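PDB 4M1P: copper-sensitive operon repressor (CsoR) from Geobacillus thermodenitrificans, which senses copper(I) and probably represses transcription of copper-resistance genes by binding operator DNA until the metal binds. Local coordinates for residues Q69-H74 / R93-V98. The protein carries 1 engineered substitution. Sequence-based numbering, arbitrary orientation.
Sequences QLLERH and RELMDV. With CU1 (copper (I) ion), chain B.
L71 and L95 form the tight point of this contact. Their CD1 methyls meet at 3.7 Å, the closest approach between segments 69-74 and 93-98, of helices 49-85 and 88-103. Both leucines hold CG anti to the backbone N (chi1 -168° and -172°), which brings their ends into the gap between the helices. V98 adds a looser touch, its CG2 lying 4.3 Å from L71 CD1. The L95 CD1 methyl also sits at the edge of the H74 ring, near its plane. The axes of the two segments run nearly antiparallel and come no closer than 12.0 Å.

The H74-E94 side is looser: one water bridges side chains that do not touch directly. H74 NE2 donates to this water at 2.8 Å, in the ring plane, and the water donates to E94 OE1 at 2.8 Å. E94 OE1 also hydrogen-bonds Y48 OH of the second subunit, and E94 OE2 hydrogen-bonds the backbone N of G12. The other ring nitrogen, H74 ND1, binds copper(I) at 2.1 Å. C78 of the same chain and C49 of the second subunit complete the site. E94 thus acts as a second-shell partner, probably helping to orient the imidazole. This is the intersubunit Cys-His-Cys copper(I) site of the all-helical CsoR fold.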
loop_
_atom_site.group_PDB
_atom_site.type_symbol
_atom_site.label_atom_id
_atom_site.label_comp_id
_atom_site.label_asym_id
_atom_site.label_seq_id
_atom_site.Cartn_x
_atom_site.Cartn_y
_atom_site.Cartn_z
ATOM N N GLN A 69 -5.924 -9.116 -11.391
ATOM C CA GLN A 69 -6.394 -9.799 -12.582
ATOM C C GLN A 69 -7.856 -10.175 -12.417
ATOM O O GLN A 69 -8.664 -9.971 -13.324
ATOM C CB GLN A 69 -5.554 -11.044 -12.860
ATOM N N LEU A 70 -8.197 -10.709 -11.249
ATOM C CA LEU A 70 -9.566 -11.117 -10.974
ATOM C C LEU A 70 -10.464 -9.896 -10.899
ATOM O O LEU A 70 -11.625 -9.942 -11.299
ATOM C CB LEU A 70 -9.647 -11.904 -9.667
ATOM C CG LEU A 70 -8.810 -13.180 -9.587
ATOM C CD1 LEU A 70 -9.284 -14.056 -8.449
ATOM C CD2 LEU A 70 -8.854 -13.946 -10.898
ATOM N N LEU A 71 -9.917 -8.799 -10.392
ATOM C CA LEU A 71 -10.674 -7.563 -10.273
ATOM C C LEU A 71 -11.064 -7.053 -11.656
ATOM O O LEU A 71 -12.235 -6.748 -11.914
ATOM C CB LEU A 71 -9.842 -6.509 -9.549
ATOM C CG LEU A 71 -10.563 -5.250 -9.087
ATOM C CD1 LEU A 71 -11.743 -5.631 -8.235
ATOM C CD2 LEU A 71 -9.613 -4.410 -8.289
ATOM N N GLU A 72 -10.073 -6.974 -12.541
ATOM C CA GLU A 72 -10.293 -6.493 -13.897
ATOM C C GLU A 72 -11.248 -7.411 -14.645
ATOM O O GLU A 72 -12.160 -6.947 -15.326
ATOM C CB GLU A 72 -8.970 -6.380 -14.655
ATOM C CG GLU A 72 -8.004 -5.341 -14.094
ATOM C CD GLU A 72 -6.774 -5.161 -14.969
ATOM O OE1 GLU A 72 -5.706 -5.699 -14.611
ATOM O OE2 GLU A 72 -6.874 -4.476 -16.012
ATOM N N ARG A 73 -11.035 -8.713 -14.512
ATOM C CA ARG A 73 -11.893 -9.684 -15.166
ATOM C C ARG A 73 -13.337 -9.450 -14.737
ATOM O O ARG A 73 -14.227 -9.335 -15.581
ATOM C CB ARG A 73 -11.447 -11.110 -14.835
ATOM C CG ARG A 73 -11.932 -12.171 -15.805
ATOM C CD ARG A 73 -13.362 -12.599 -15.510
ATOM N NE ARG A 73 -13.681 -13.882 -16.126
ATOM C CZ ARG A 73 -14.838 -14.513 -15.971
ATOM N NH1 ARG A 73 -15.794 -13.971 -15.226
ATOM N NH2 ARG A 73 -15.041 -15.683 -16.562
ATOM N N HIS A 74 -13.564 -9.355 -13.431
ATOM C CA HIS A 74 -14.921 -9.194 -12.914
ATOM C C HIS A 74 -15.560 -7.909 -13.438
ATOM O O HIS A 74 -16.725 -7.903 -13.835
ATOM C CB HIS A 74 -14.917 -9.204 -11.383
ATOM C CG HIS A 74 -16.281 -9.127 -10.773
ATOM N ND1 HIS A 74 -17.238 -10.104 -10.943
ATOM C CD2 HIS A 74 -16.856 -8.180 -9.986
ATOM C CE1 HIS A 74 -18.332 -9.772 -10.296
ATOM N NE2 HIS A 74 -18.128 -8.600 -9.701
ATOM N N ARG A 93 -21.999 -1.471 -6.555
ATOM C CA ARG A 93 -21.890 -1.345 -5.106
ATOM C C ARG A 93 -21.032 -2.471 -4.519
ATOM O O ARG A 93 -20.197 -2.223 -3.642
ATOM C CB ARG A 93 -23.276 -1.316 -4.459
ATOM C CG ARG A 93 -23.260 -1.020 -2.970
ATOM C CD ARG A 93 -24.583 -0.422 -2.506
ATOM N NE ARG A 93 -24.706 0.999 -2.831
ATOM C CZ ARG A 93 -24.440 1.989 -1.981
ATOM N NH1 ARG A 93 -24.044 1.721 -0.741
ATOM N NH2 ARG A 93 -24.581 3.250 -2.366
ATOM N N GLU A 94 -21.235 -3.696 -5.009
ATOM C CA GLU A 94 -20.392 -4.821 -4.627
ATOM C C GLU A 94 -18.940 -4.457 -4.906
ATOM O O GLU A 94 -18.093 -4.550 -4.024
ATOM C CB GLU A 94 -20.753 -6.082 -5.420
ATOM C CG GLU A 94 -21.945 -6.883 -4.911
ATOM C CD GLU A 94 -22.333 -8.008 -5.866
ATOM O OE1 GLU A 94 -21.783 -8.046 -6.987
ATOM O OE2 GLU A 94 -23.190 -8.846 -5.501
ATOM N N LEU A 95 -18.664 -4.034 -6.138
ATOM C CA LEU A 95 -17.304 -3.719 -6.563
ATOM C C LEU A 95 -16.656 -2.661 -5.671
ATOM O O LEU A 95 -15.480 -2.778 -5.317
ATOM C CB LEU A 95 -17.287 -3.254 -8.019
ATOM C CG LEU A 95 -15.912 -3.056 -8.669
ATOM C CD1 LEU A 95 -15.147 -4.371 -8.769
ATOM C CD2 LEU A 95 -16.042 -2.412 -10.043
ATOM N N MET A 96 -17.416 -1.634 -5.301
ATOM C CA MET A 96 -16.877 -0.599 -4.432
ATOM C C MET A 96 -16.553 -1.137 -3.042
ATOM O O MET A 96 -15.587 -0.704 -2.414
ATOM C CB MET A 96 -17.825 0.595 -4.339
ATOM C CG MET A 96 -17.876 1.423 -5.610
ATOM S SD MET A 96 -16.222 1.863 -6.204
ATOM C CE MET A 96 -15.667 2.931 -4.875
ATOM N N ASP A 97 -17.351 -2.087 -2.567
ATOM C CA ASP A 97 -17.098 -2.677 -1.259
ATOM C C ASP A 97 -15.762 -3.417 -1.200
ATOM O O ASP A 97 -15.018 -3.262 -0.233
ATOM C CB ASP A 97 -18.253 -3.578 -0.816
ATOM C CG ASP A 97 -19.412 -2.788 -0.229
ATOM O OD1 ASP A 97 -19.157 -1.706 0.350
ATOM O OD2 ASP A 97 -20.572 -3.244 -0.347
ATOM N N VAL A 98 -15.446 -4.208 -2.224
ATOM C CA VAL A 98 -14.174 -4.928 -2.222
ATOM C C VAL A 98 -12.985 -3.989 -2.415
ATOM O O VAL A 98 -11.901 -4.255 -1.905
ATOM C CB VAL A 98 -14.119 -6.108 -3.237
ATOM C CG1 VAL A 98 -15.238 -7.079 -2.972
ATOM C CG2 VAL A 98 -14.173 -5.617 -4.666
HETATM CU CU CU1 B . -16.967 -11.906 -12.019
HETATM O O HOH W 1 -19.790 -6.759 -8.485
#